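Local coordinates for protein metazoan TIR-STING fusion (Crassostrea gigas, PDB 6WT6) that is a fusion of a TIR domain with a STING ligand-binding domain, each of which is built round a beta-sheet flanked by helices, at residues R47-L50 with D51-S55; D75-V78 with D79-C83; D132-P135 with P136-P139; K189-L192 with P193-K197. One frame throughout, in Å; residues are numbered along the deposited sequence.

Interaction 1. Residues R47-L50 with D51-S55; sequences RTIL and DSVES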
ATOM      1  N   ARG A  47      -5.469  34.677   0.514  1.00 75.55           N
ATOM      2  CA  ARG A  47      -4.941  35.759  -0.312  1.00 77.29           C
ATOM      3  C   ARG A  47      -3.895  36.568   0.446  1.00 76.30           C
ATOM      4  O   ARG A  47      -2.872  36.962  -0.126  1.00 72.30           O
ATOM      5  CB  ARG A  47      -6.077  36.668  -0.785  1.00 81.53           C
ATOM      6  CG  ARG A  47      -6.460  36.495  -2.248  1.00 83.77           C
ATOM      7  CD  ARG A  47      -6.329  37.804  -3.020  1.00 86.00           C
ATOM      8  NE  ARG A  47      -5.229  37.773  -3.982  1.00 84.86           N
ATOM      9  CZ  ARG A  47      -5.359  37.395  -5.251  1.00 85.35           C
ATOM     10  NH1 ARG A  47      -6.544  37.016  -5.713  1.00 87.86           N
ATOM     11  NH2 ARG A  47      -4.307  37.395  -6.058  1.00 82.70           N
ATOM     12  N   THR A  48      -4.137  36.824   1.733  1.00 76.78           N
ATOM     13  CA  THR A  48      -3.176  37.575   2.534  1.00 75.11           C
ATOM     14  C   THR A  48      -1.840  36.846   2.609  1.00 75.06           C
ATOM     15  O   THR A  48      -0.780  37.444   2.387  1.00 77.27           O
ATOM     16  CB  THR A  48      -3.741  37.820   3.935  1.00 72.37           C
ATOM     17  OG1 THR A  48      -4.969  38.555   3.835  1.00 75.09           O
ATOM     18  CG2 THR A  48      -2.749  38.609   4.783  1.00 68.01           C
ATOM     19  N   ILE A  49      -1.872  35.544   2.910  1.00 70.90           N
ATOM     20  CA  ILE A  49      -0.639  34.761   2.950  1.00 66.06           C
ATOM     21  C   ILE A  49       0.006  34.712   1.570  1.00 64.16           C
ATOM     22  O   ILE A  49       1.228  34.835   1.437  1.00 63.52           O
ATOM     23  CB  ILE A  49      -0.916  33.348   3.499  1.00 63.93           C
ATOM     24  CG1 ILE A  49      -1.244  33.413   4.994  1.00 65.21           C
ATOM     25  CG2 ILE A  49       0.271  32.423   3.246  1.00 61.66           C
ATOM     26  CD1 ILE A  49      -1.535  32.064   5.621  1.00 63.91           C
ATOM     27  N   LEU A  50      -0.807  34.554   0.523  1.00 65.52           N
ATOM     28  CA  LEU A  50      -0.282  34.532  -0.840  1.00 66.61           C
ATOM     29  C   LEU A  50       0.477  35.811  -1.164  1.00 72.24           C
ATOM     30  O   LEU A  50       1.615  35.768  -1.646  1.00 74.53           O
ATOM     31  CB  LEU A  50      -1.421  34.329  -1.836  1.00 64.87           C
ATOM     32  CG  LEU A  50      -1.020  34.502  -3.303  1.00 62.53           C
ATOM     33  CD1 LEU A  50      -0.198  33.314  -3.763  1.00 56.14           C
ATOM     34  CD2 LEU A  50      -2.241  34.707  -4.195  1.00 64.44           C
ATOM     35  N   ASP A  51      -0.147  36.964  -0.914  1.00 76.10           N
ATOM     36  CA  ASP A  51       0.495  38.238  -1.222  1.00 79.05           C
ATOM     37  C   ASP A  51       1.768  38.432  -0.408  1.00 77.64           C
ATOM     38  O   ASP A  51       2.721  39.059  -0.887  1.00 75.87           O
ATOM     39  CB  ASP A  51      -0.480  39.392  -0.978  1.00 83.45           C
ATOM     40  CG  ASP A  51      -1.663  39.370  -1.933  1.00 87.75           C
ATOM     41  OD1 ASP A  51      -1.542  38.765  -3.020  1.00 87.93           O
ATOM     42  OD2 ASP A  51      -2.712  39.963  -1.601  1.00 91.21           O
ATOM     43  N   SER A  52       1.808  37.895   0.814  1.00 77.59           N
ATOM     44  CA  SER A  52       3.005  38.017   1.641  1.00 77.34           C
ATOM     45  C   SER A  52       4.163  37.217   1.061  1.00 77.20           C
ATOM     46  O   SER A  52       5.316  37.663   1.105  1.00 78.43           O
ATOM     47  CB  SER A  52       2.710  37.555   3.067  1.00 78.83           C
ATOM     48  OG  SER A  52       1.639  38.283   3.638  1.00 83.43           O
ATOM     49  N   VAL A  53       3.882  36.030   0.523  1.00 73.59           N
ATOM     50  CA  VAL A  53       4.950  35.174   0.019  1.00 67.64           C
ATOM     51  C   VAL A  53       5.417  35.638  -1.353  1.00 67.90           C
ATOM     52  O   VAL A  53       6.621  35.753  -1.606  1.00 66.68           O
ATOM     53  CB  VAL A  53       4.490  33.707  -0.018  1.00 62.85           C
ATOM     54  CG1 VAL A  53       5.647  32.808  -0.379  1.00 57.18           C
ATOM     55  CG2 VAL A  53       3.906  33.307   1.305  1.00 63.31           C
ATOM     56  N   GLU A  54       4.473  35.909  -2.259  1.00 68.80           N
ATOM     57  CA  GLU A  54       4.843  36.200  -3.640  1.00 70.99           C
ATOM     58  C   GLU A  54       5.635  37.496  -3.759  1.00 77.98           C
ATOM     59  O   GLU A  54       6.459  37.634  -4.671  1.00 80.11           O
ATOM     60  CB  GLU A  54       3.594  36.241  -4.525  1.00 69.64           C
ATOM     61  CG  GLU A  54       2.977  34.866  -4.778  1.00 66.95           C
ATOM     62  CD  GLU A  54       2.235  34.783  -6.101  1.00 62.82           C
ATOM     63  OE1 GLU A  54       1.579  35.774  -6.482  1.00 61.99           O
ATOM     64  OE2 GLU A  54       2.316  33.728  -6.770  1.00 58.52           O
ATOM     65  N   SER A  55       5.415  38.449  -2.850  1.00 80.61           N
ATOM     66  CA  SER A  55       6.204  39.677  -2.878  1.00 84.61           C
ATOM     67  C   SER A  55       7.663  39.396  -2.542  1.00 83.09           C
ATOM     68  O   SER A  55       8.570  39.979  -3.151  1.00 83.48           O
ATOM     69  CB  SER A  55       5.622  40.704  -1.909  1.00 88.10           C
ATOM     70  OG  SER A  55       5.898  40.348  -0.565  1.00 94.19           O
TER

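Interaction 2. Residues D75-V78 with D79-C83; sequences DVVV and DAIHC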
ATOM      1  N   ASP A  75      -7.997  16.352  -9.406  1.00 48.30           N
ATOM      2  CA  ASP A  75      -6.787  15.983 -10.135  1.00 46.87           C
ATOM      3  C   ASP A  75      -5.960  17.202 -10.520  1.00 47.79           C
ATOM      4  O   ASP A  75      -4.726  17.139 -10.557  1.00 46.53           O
ATOM      5  CB  ASP A  75      -7.156  15.187 -11.383  1.00 47.64           C
ATOM      6  CG  ASP A  75      -8.082  15.950 -12.314  1.00 50.42           C
ATOM      7  OD1 ASP A  75      -9.100  16.457 -11.804  1.00 51.51           O
ATOM      8  OD2 ASP A  75      -7.798  16.029 -13.531  1.00 51.58           O
ATOM      9  N   VAL A  76      -6.625  18.305 -10.863  1.00 50.14           N
ATOM     10  CA  VAL A  76      -5.909  19.560 -11.085  1.00 51.27           C
ATOM     11  C   VAL A  76      -5.241  20.013  -9.794  1.00 49.94           C
ATOM     12  O   VAL A  76      -4.124  20.549  -9.804  1.00 49.64           O
ATOM     13  CB  VAL A  76      -6.867  20.632 -11.641  1.00 54.25           C
ATOM     14  CG1 VAL A  76      -6.188  21.989 -11.711  1.00 55.61           C
ATOM     15  CG2 VAL A  76      -7.380  20.220 -13.012  1.00 55.73           C
ATOM     16  N   VAL A  77      -5.904  19.783  -8.659  1.00 49.22           N
ATOM     17  CA  VAL A  77      -5.300  20.091  -7.365  1.00 47.95           C
ATOM     18  C   VAL A  77      -4.048  19.250  -7.153  1.00 45.48           C
ATOM     19  O   VAL A  77      -2.979  19.768  -6.807  1.00 44.90           O
ATOM     20  CB  VAL A  77      -6.322  19.886  -6.234  1.00 47.77           C
ATOM     21  CG1 VAL A  77      -5.640  19.929  -4.874  1.00 46.22           C
ATOM     22  CG2 VAL A  77      -7.417  20.941  -6.314  1.00 54.56           C
ATOM     23  N   VAL A  78      -4.159  17.940  -7.373  1.00 44.10           N
ATOM     24  CA  VAL A  78      -3.016  17.059  -7.165  1.00 41.79           C
ATOM     25  C   VAL A  78      -1.920  17.346  -8.186  1.00 41.93           C
ATOM     26  O   VAL A  78      -0.727  17.253  -7.867  1.00 40.45           O
ATOM     27  CB  VAL A  78      -3.477  15.590  -7.187  1.00 40.58           C
ATOM     28  CG1 VAL A  78      -2.288  14.648  -7.223  1.00 38.44           C
ATOM     29  CG2 VAL A  78      -4.327  15.313  -5.960  1.00 43.72           C
ATOM     30  N   ASP A  79      -2.293  17.717  -9.416  1.00 43.81           N
ATOM     31  CA  ASP A  79      -1.296  18.197 -10.368  1.00 44.40           C
ATOM     32  C   ASP A  79      -0.558  19.416  -9.821  1.00 44.84           C
ATOM     33  O   ASP A  79       0.652  19.565 -10.030  1.00 46.29           O
ATOM     34  CB  ASP A  79      -1.952  18.524 -11.712  1.00 46.80           C
ATOM     35  CG  ASP A  79      -2.275  17.283 -12.529  1.00 57.64           C
ATOM     36  OD1 ASP A  79      -1.885  16.172 -12.112  1.00 54.07           O
ATOM     37  OD2 ASP A  79      -2.925  17.416 -13.590  1.00 58.22           O
ATOM     38  N   ALA A  80      -1.267  20.292  -9.105  1.00 46.02           N
ATOM     39  CA  ALA A  80      -0.615  21.451  -8.503  1.00 46.59           C
ATOM     40  C   ALA A  80       0.255  21.044  -7.322  1.00 44.52           C
ATOM     41  O   ALA A  80       1.357  21.575  -7.145  1.00 43.97           O
ATOM     42  CB  ALA A  80      -1.658  22.482  -8.072  1.00 48.67           C
ATOM     43  N   ILE A  81      -0.224  20.108  -6.501  1.00 42.68           N
ATOM     44  CA  ILE A  81       0.569  19.626  -5.372  1.00 42.72           C
ATOM     45  C   ILE A  81       1.839  18.941  -5.866  1.00 42.46           C
ATOM     46  O   ILE A  81       2.919  19.101  -5.280  1.00 37.78           O
ATOM     47  CB  ILE A  81      -0.277  18.692  -4.488  1.00 39.71           C
ATOM     48  CG1 ILE A  81      -1.448  19.461  -3.869  1.00 41.12           C
ATOM     49  CG2 ILE A  81       0.579  18.045  -3.410  1.00 37.24           C
ATOM     50  CD1 ILE A  81      -2.407  18.591  -3.082  1.00 40.42           C
ATOM     51  N   HIS A  82       1.734  18.174  -6.957  1.00 39.94           N
ATOM     52  CA  HIS A  82       2.906  17.493  -7.502  1.00 39.84           C
ATOM     53  C   HIS A  82       3.979  18.483  -7.934  1.00 41.68           C
ATOM     54  O   HIS A  82       5.176  18.201  -7.799  1.00 36.56           O
ATOM     55  CB  HIS A  82       2.495  16.606  -8.678  1.00 37.46           C
ATOM     56  CG  HIS A  82       3.629  15.828  -9.272  1.00 36.90           C
ATOM     57  ND1 HIS A  82       4.537  15.133  -8.502  1.00 34.64           N
ATOM     58  CD2 HIS A  82       4.004  15.638 -10.560  1.00 37.64           C
ATOM     59  CE1 HIS A  82       5.420  14.546  -9.290  1.00 33.22           C
ATOM     60  NE2 HIS A  82       5.119  14.835 -10.542  1.00 34.80           N
ATOM     61  N   CYS A  83       3.574  19.645  -8.441  1.00 43.51           N
ATOM     62  CA  CYS A  83       4.498  20.661  -8.922  1.00 41.57           C
ATOM     63  C   CYS A  83       4.861  21.688  -7.860  1.00 44.09           C
ATOM     64  O   CYS A  83       5.554  22.660  -8.172  1.00 48.02           O
ATOM     65  CB  CYS A  83       3.901  21.381 -10.133  1.00 44.27           C
ATOM     66  SG  CYS A  83       3.448  20.287 -11.495  1.00 45.91           S
TER

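Interaction 3. Residues D132-P135 with P136-P139; sequences DLPP and PLRP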
ATOM      1  N   ASP A 132      -5.596  19.684  18.710  1.00 95.43           N
ATOM      2  CA  ASP A 132      -6.879  19.591  18.020  1.00 91.70           C
ATOM      3  C   ASP A 132      -6.761  18.940  16.650  1.00 85.24           C
ATOM      4  O   ASP A 132      -7.765  18.452  16.122  1.00 84.07           O
ATOM      5  CB  ASP A 132      -7.494  20.982  17.861  1.00 92.95           C
ATOM      6  CG  ASP A 132      -8.563  21.269  18.886  1.00 98.72           C
ATOM      7  OD1 ASP A 132      -8.978  20.329  19.594  1.00100.69           O
ATOM      8  OD2 ASP A 132      -8.992  22.439  18.983  1.00101.84           O
ATOM      9  N   LEU A 133      -5.566  18.926  16.063  1.00 80.67           N
ATOM     10  CA  LEU A 133      -5.410  18.498  14.685  1.00 75.46           C
ATOM     11  C   LEU A 133      -5.515  16.977  14.563  1.00 75.00           C
ATOM     12  O   LEU A 133      -5.383  16.252  15.552  1.00 77.37           O
ATOM     13  CB  LEU A 133      -4.075  18.998  14.136  1.00 72.69           C
ATOM     14  CG  LEU A 133      -4.005  20.508  13.904  1.00 73.14           C
ATOM     15  CD1 LEU A 133      -2.661  20.915  13.324  1.00 68.20           C
ATOM     16  CD2 LEU A 133      -5.142  20.959  12.997  1.00 67.94           C
ATOM     17  N   PRO A 134      -5.780  16.475  13.358  1.00 72.41           N
ATOM     18  CA  PRO A 134      -5.818  15.023  13.139  1.00 70.84           C
ATOM     19  C   PRO A 134      -4.480  14.384  13.464  1.00 73.19           C
ATOM     20  O   PRO A 134      -3.448  15.072  13.511  1.00 74.50           O
ATOM     21  CB  PRO A 134      -6.143  14.902  11.642  1.00 64.68           C
ATOM     22  CG  PRO A 134      -6.858  16.159  11.316  1.00 65.41           C
ATOM     23  CD  PRO A 134      -6.228  17.221  12.168  1.00 69.60           C
ATOM     24  N   PRO A 135      -4.458  13.073  13.691  1.00 72.04           N
ATOM     25  CA  PRO A 135      -3.213  12.387  14.085  1.00 70.75           C
ATOM     26  C   PRO A 135      -2.050  12.659  13.139  1.00 67.87           C
ATOM     27  O   PRO A 135      -0.932  12.908  13.615  1.00 68.80           O
ATOM     28  CB  PRO A 135      -3.615  10.903  14.078  1.00 68.70           C
ATOM     29  CG  PRO A 135      -5.077  10.928  14.416  1.00 70.47           C
ATOM     30  CD  PRO A 135      -5.633  12.181  13.781  1.00 69.81           C
ATOM     31  N   PRO A 136      -2.236  12.617  11.807  1.00 66.01           N
ATOM     32  CA  PRO A 136      -1.061  12.808  10.931  1.00 63.54           C
ATOM     33  C   PRO A 136      -0.399  14.170  11.065  1.00 65.44           C
ATOM     34  O   PRO A 136       0.826  14.270  10.921  1.00 64.81           O
ATOM     35  CB  PRO A 136      -1.630  12.600   9.520  1.00 59.85           C
ATOM     36  CG  PRO A 136      -2.860  11.791   9.721  1.00 59.12           C
ATOM     37  CD  PRO A 136      -3.433  12.285  11.006  1.00 65.63           C
ATOM     38  N   LEU A 137      -1.164  15.224  11.349  1.00 67.07           N
ATOM     39  CA  LEU A 137      -0.604  16.570  11.395  1.00 65.60           C
ATOM     40  C   LEU A 137       0.036  16.907  12.733  1.00 71.41           C
ATOM     41  O   LEU A 137       0.870  17.819  12.791  1.00 71.54           O
ATOM     42  CB  LEU A 137      -1.684  17.601  11.081  1.00 60.86           C
ATOM     43  CG  LEU A 137      -2.346  17.455   9.715  1.00 57.94           C
ATOM     44  CD1 LEU A 137      -3.405  18.531   9.528  1.00 52.60           C
ATOM     45  CD2 LEU A 137      -1.295  17.516   8.614  1.00 50.61           C
ATOM     46  N   ARG A 138      -0.329  16.200  13.802  1.00 75.90           N
ATOM     47  CA  ARG A 138       0.137  16.587  15.134  1.00 82.41           C
ATOM     48  C   ARG A 138       1.656  16.584  15.274  1.00 87.49           C
ATOM     49  O   ARG A 138       2.206  17.595  15.743  1.00 91.41           O
ATOM     50  CB  ARG A 138      -0.514  15.689  16.191  1.00 82.13           C
ATOM     51  CG  ARG A 138      -2.031  15.769  16.240  1.00 81.26           C
ATOM     52  CD  ARG A 138      -2.592  14.858  17.328  1.00 82.36           C
ATOM     53  NE  ARG A 138      -3.985  14.488  17.085  1.00 78.72           N
ATOM     54  CZ  ARG A 138      -4.665  13.610  17.817  1.00 78.81           C
ATOM     55  NH1 ARG A 138      -4.079  13.011  18.844  1.00 80.06           N
ATOM     56  NH2 ARG A 138      -5.928  13.331  17.523  1.00 79.00           N
ATOM     57  N   PRO A 139       2.395  15.521  14.896  1.00 88.91           N
ATOM     58  CA  PRO A 139       3.835  15.510  15.191  1.00 91.59           C
ATOM     59  C   PRO A 139       4.684  16.214  14.145  1.00 90.52           C
ATOM     60  O   PRO A 139       5.881  15.936  14.033  1.00 89.35           O
ATOM     61  CB  PRO A 139       4.156  14.013  15.240  1.00 89.87           C
ATOM     62  CG  PRO A 139       3.241  13.434  14.217  1.00 88.41           C
ATOM     63  CD  PRO A 139       1.969  14.252  14.269  1.00 86.90           C
TER

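Interaction 4. Residues K189-L192 with P193-K197; sequences KIIL and PDLDK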
ATOM      1  N   LYS A 189      -9.094 -13.383  -3.863  1.00 20.23           N
ATOM      2  CA  LYS A 189     -10.552 -13.377  -3.754  1.00 21.68           C
ATOM      3  C   LYS A 189     -11.217 -14.035  -4.958  1.00 27.98           C
ATOM      4  O   LYS A 189     -12.332 -14.558  -4.833  1.00 25.48           O
ATOM      5  CB  LYS A 189     -11.056 -11.939  -3.579  1.00 22.01           C
ATOM      6  CG  LYS A 189     -12.567 -11.779  -3.427  1.00 32.36           C
ATOM      7  CD  LYS A 189     -13.114 -12.555  -2.234  1.00 32.12           C
ATOM      8  CE  LYS A 189     -14.577 -12.224  -1.988  1.00 28.49           C
ATOM      9  NZ  LYS A 189     -15.160 -12.993  -0.855  1.00 27.76           N
ATOM     10  N   ILE A 190     -10.543 -14.056  -6.108  1.00 30.73           N
ATOM     11  CA  ILE A 190     -11.124 -14.635  -7.316  1.00 26.81           C
ATOM     12  C   ILE A 190     -10.963 -16.153  -7.332  1.00 29.22           C
ATOM     13  O   ILE A 190     -11.912 -16.888  -7.633  1.00 28.57           O
ATOM     14  CB  ILE A 190     -10.492 -13.993  -8.563  1.00 30.56           C
ATOM     15  CG1 ILE A 190     -10.648 -12.475  -8.514  1.00 34.37           C
ATOM     16  CG2 ILE A 190     -11.113 -14.563  -9.830  1.00 27.54           C
ATOM     17  CD1 ILE A 190      -9.814 -11.739  -9.548  1.00 35.27           C
ATOM     18  N   ILE A 191      -9.771 -16.653  -6.992  1.00 25.65           N
ATOM     19  CA  ILE A 191      -9.449 -18.058  -7.228  1.00 21.76           C
ATOM     20  C   ILE A 191      -9.662 -18.927  -5.990  1.00 23.19           C
ATOM     21  O   ILE A 191     -10.056 -20.093  -6.111  1.00 27.45           O
ATOM     22  CB  ILE A 191      -8.010 -18.196  -7.765  1.00 30.11           C
ATOM     23  CG1 ILE A 191      -6.992 -17.609  -6.787  1.00 30.34           C
ATOM     24  CG2 ILE A 191      -7.881 -17.508  -9.122  1.00 30.55           C
ATOM     25  CD1 ILE A 191      -6.100 -18.644  -6.156  1.00 36.70           C
ATOM     26  N   LEU A 192      -9.424 -18.378  -4.795  1.00 20.77           N
ATOM     27  CA  LEU A 192      -9.481 -19.197  -3.582  1.00 22.10           C
ATOM     28  C   LEU A 192     -10.862 -19.773  -3.259  1.00 30.42           C
ATOM     29  O   LEU A 192     -10.920 -20.947  -2.848  1.00 27.85           O
ATOM     30  CB  LEU A 192      -8.962 -18.403  -2.374  1.00 17.13           C
ATOM     31  CG  LEU A 192      -7.459 -18.112  -2.233  1.00 19.87           C
ATOM     32  CD1 LEU A 192      -7.133 -17.626  -0.820  1.00 16.91           C
ATOM     33  CD2 LEU A 192      -6.594 -19.321  -2.598  1.00 17.71           C
ATOM     34  N   PRO A 193     -11.984 -19.034  -3.386  1.00 33.64           N
ATOM     35  CA  PRO A 193     -13.267 -19.556  -2.871  1.00 33.41           C
ATOM     36  C   PRO A 193     -13.637 -20.955  -3.338  1.00 33.55           C
ATOM     37  O   PRO A 193     -14.177 -21.729  -2.539  1.00 35.10           O
ATOM     38  CB  PRO A 193     -14.280 -18.514  -3.364  1.00 36.31           C
ATOM     39  CG  PRO A 193     -13.511 -17.258  -3.390  1.00 36.16           C
ATOM     40  CD  PRO A 193     -12.129 -17.639  -3.846  1.00 33.74           C
ATOM     41  N   ASP A 194     -13.365 -21.313  -4.590  1.00 33.10           N
ATOM     42  CA  ASP A 194     -13.685 -22.647  -5.084  1.00 34.28           C
ATOM     43  C   ASP A 194     -12.450 -23.474  -5.425  1.00 36.11           C
ATOM     44  O   ASP A 194     -12.583 -24.546  -6.024  1.00 42.25           O
ATOM     45  CB  ASP A 194     -14.610 -22.557  -6.303  1.00 32.39           C
ATOM     46  CG  ASP A 194     -16.057 -22.279  -5.921  1.00 37.43           C
ATOM     47  OD1 ASP A 194     -16.427 -22.538  -4.753  1.00 38.21           O
ATOM     48  OD2 ASP A 194     -16.827 -21.809  -6.787  1.00 37.34           O
ATOM     49  N   LEU A 195     -11.254 -23.019  -5.041  1.00 34.64           N
ATOM     50  CA  LEU A 195     -10.035 -23.735  -5.412  1.00 30.03           C
ATOM     51  C   LEU A 195      -9.960 -25.107  -4.748  1.00 30.48           C
ATOM     52  O   LEU A 195      -9.491 -26.072  -5.365  1.00 28.77           O
ATOM     53  CB  LEU A 195      -8.809 -22.891  -5.061  1.00 27.24           C
ATOM     54  CG  LEU A 195      -7.405 -23.426  -5.353  1.00 31.71           C
ATOM     55  CD1 LEU A 195      -6.497 -22.285  -5.782  1.00 31.54           C
ATOM     56  CD2 LEU A 195      -6.829 -24.106  -4.121  1.00 34.96           C
ATOM     57  N   ASP A 196     -10.421 -25.217  -3.495  1.00 28.46           N
ATOM     58  CA  ASP A 196     -10.392 -26.505  -2.806  1.00 29.07           C
ATOM     59  C   ASP A 196     -11.182 -27.569  -3.559  1.00 36.29           C
ATOM     60  O   ASP A 196     -10.811 -28.749  -3.538  1.00 38.30           O
ATOM     61  CB  ASP A 196     -10.926 -26.355  -1.380  1.00 28.77           C
ATOM     62  CG  ASP A 196     -12.393 -25.941  -1.340  1.00 40.03           C
ATOM     63  OD1 ASP A 196     -12.855 -25.246  -2.272  1.00 37.21           O
ATOM     64  OD2 ASP A 196     -13.084 -26.312  -0.365  1.00 40.80           O
ATOM     65  N   LYS A 197     -12.267 -27.177  -4.231  1.00 36.26           N
ATOM     66  CA  LYS A 197     -12.984 -28.118  -5.084  1.00 37.90           C
ATOM     67  C   LYS A 197     -12.133 -28.535  -6.276  1.00 33.94           C
ATOM     68  O   LYS A 197     -12.079 -29.718  -6.629  1.00 37.98           O
ATOM     69  CB  LYS A 197     -14.300 -27.502  -5.560  1.00 41.95           C
ATOM     70  CG  LYS A 197     -15.270 -27.150  -4.449  1.00 46.92           C
ATOM     71  CD  LYS A 197     -16.536 -26.536  -5.012  1.00 53.96           C
ATOM     72  CE  LYS A 197     -17.484 -26.123  -3.900  1.00 59.98           C
ATOM     73  NZ  LYS A 197     -17.824 -27.265  -3.006  1.00 66.95           N
TER
HETATM   74  O   HOH W   1     -13.083 -19.447  -6.821  1.00 37.34           O

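Interaction 1. Residues R47-L50 with D51-S55
Leu-50 and Glu-54, one helical turn apart, make the close-packed side of this contact. CD1 of Leu-50 lies against the Glu-54 stem, 3.7 Å from both CG and CD of that residue, so an apolar methyl covers the base of an acidic group. Leu-50 reaches it because its CG is turned anti to the backbone N (chi1 171°). Glu-54 N also donates to Leu-50 O, and the carboxylate is fixed from outside the pair: OE1 by a salt bridge with Arg-65, OE2 by the backbone N of Cys-60. Next to it CG2 of Ile-49 meets CG2 of Val-53 at 4.2 Å, and the buried Leu-50 and Val-53 both press on Cys-60. Here helix 43-56 is the crossover of a beta-alpha-beta unit of the TIR fold, connecting strand 31-36 to strand 60-62, with Leu-50 and Arg-47 on Phe-62 and with Ile-155 and Ile-159 of helix 153-159 against Val-53. The other side is looser and largely exposed. Asp-51 holds OD1 at the edge of the Arg-47 guanidinium, in its plane, but NE to OD1 is 3.9 Å, a long salt bridge. The arginine, bent along its chain, has its stronger partner in Glu-64. Between them the backbone bond from Asp-51 N to Arg-47 O is short, at 2.8 Å. At the next position Thr-48 O is gripped twice: Ser-52 N comes from one face of the carbonyl plane and Ser-52 OG, at 2.8 Å from that oxygen, from the other, while Thr-48 OG1 turns back to Ser-44 O.

Interaction 2. Residues D75-V78 with D79-C83
Val-77 and Ile-81 provide the apolar side-chain pairing along this helix: the two run alongside each other in the same direction, with CG1 of Val-77 3.9 Å from CD1 of Ile-81. The isoleucine CG1 sits beside its own backbone N (chi1 -64°), which lays the branch over Val-77 O, with Ile-81 CG1 3.3 Å from that oxygen. In the backbone, Asp-79, Ala-80, Ile-81 and His-82 each donate N-H to the carbonyl four residues back, Ile-81 N meeting Val-77 O at 2.8 Å. These turns make up most of helix 74-82 of the TIR domain, which leads into strand 84-91 and rests Ala-80 and Ile-81 on Phe-34 of strand 31-36. Asp-79 and His-82 turn their polar ends to the second subunit. Asp-79 OD1 bonds Tyr-310 OH of that subunit, with Lys-314 of the second subunit a long, weak ion-pair partner, and His-82 NE2 bonds Asp-318 of the second subunit. Apolar packing joins in, Val-78 on Met-307 and Ile-81 on Leu-311 of the second subunit. Like charges also approach within the helix, Asp-75 OD2 standing 5.1 Å from Asp-79 OD2.

Interaction 3. Residues D132-P135 with P136-P139
Arg-138 folds its side chain back to Leu-133, giving one hydrogen bond from NE to Leu-133 O at 2.7 Å. The bond is bent moderately (153° at the hydrogen), and the oxygen sits near the guanidinium edge, 17° out of its plane. Pro-135 lies over one guanidinium face through CA, while its ring CD comes within 3.9 Å of Arg-138 NH2. An extended chain from CG to NE carries the group there: CG sits beside the backbone N (chi1 -61°) and passes 3.2 Å from Pro-134 O. The carbonyl of Pro-134 in turn draws weak bonds from Leu-137 N and Arg-138 N; Leu-137 N to Pro-134 O is 3.1 Å. These weak bonds help close a proline-rich turn, in which 136-138 take helical backbone angles without the regular pattern, in the long loop of the TIR domain between strand 120-124 and helix 153-159. Pro-134, Pro-135 and Pro-136 offer no N-H, and the rings of Pro-135 and Pro-136 are neighbours that point alike. On the inner side Leu-133 CD1 meets Leu-137 CB at 4.1 Å, the two side chains set roughly perpendicular. Both leucines reach the sheet: Leu-133 touches Ile-91 and Leu-124, Leu-137 touches Leu-89 and Leu-120. Outward, Arg-138 packs on Pro-139 of the second subunit, and Pro-135 on His-113 of that chain.

Interaction 4. Residues K189-L192 with P193-K197
The carbonyl of Leu-192 receives Leu-195 N over one face: the donor stands above the carbonyl plane, 66° out of it, with N 3.0 Å from Leu-192 O, in a bond of the three-residue step. The ring of Pro-193 is set against the turn before it, its CD 3.2 Å and its CG 3.3 Å from Lys-189 O, while CD is also 3.6 Å from CB of Leu-192. Pro-193 has no N-H to donate to Lys-189 O, and a ring carbon stands where a donor would come in a regular turn. The helix is kinked here. Asp-194 N is not bonded to the turn before either; a water accepts from Asp-194 N at 2.9 Å and donates to Ile-190 O, with a weaker link to Ile-191 O. Hydrophobic packing continues past the break. Ile-191 and Leu-195 extend alongside each other, CD1 to CD1 at 3.7 Å, and both touch Leu-216 of strand 212-221; Ile-191 gets there with its CG1 between N and carbonyl carbon (chi1 59°). This stretch belongs to helix 176-204, the long helix of the STING ligand-binding domain. Lys-189 NZ forms salt bridges to Asp-320 and Glu-322 beyond the helix, and Pro-193 O accepts from Lys-326. The missing N-H of Pro-193 is consistent with the kink, and the water bridges Asp-194 N to Ile-190 O, where the direct bond is absent.

From the N terminus the four contacts follow in series, none nesting or crossing, and each joins adjoining pieces of chain without a long loop between them. Interaction 1 lies in the helix that connects strands 31-36 and 60-62. Interaction 2 follows on helix 74-82, just ahead of strand 84-91, its nearest atoms about 12 Å from interaction 1. Interaction 3 closes a tight turn after strand 120-124; all three touch strands of the parallel sheet of the TIR domain. Interactions 2 and 3 both touch the second subunit. Interaction 4 stands apart in the STING domain, across the chain's centre, its centre 59 Å from that of interaction 1.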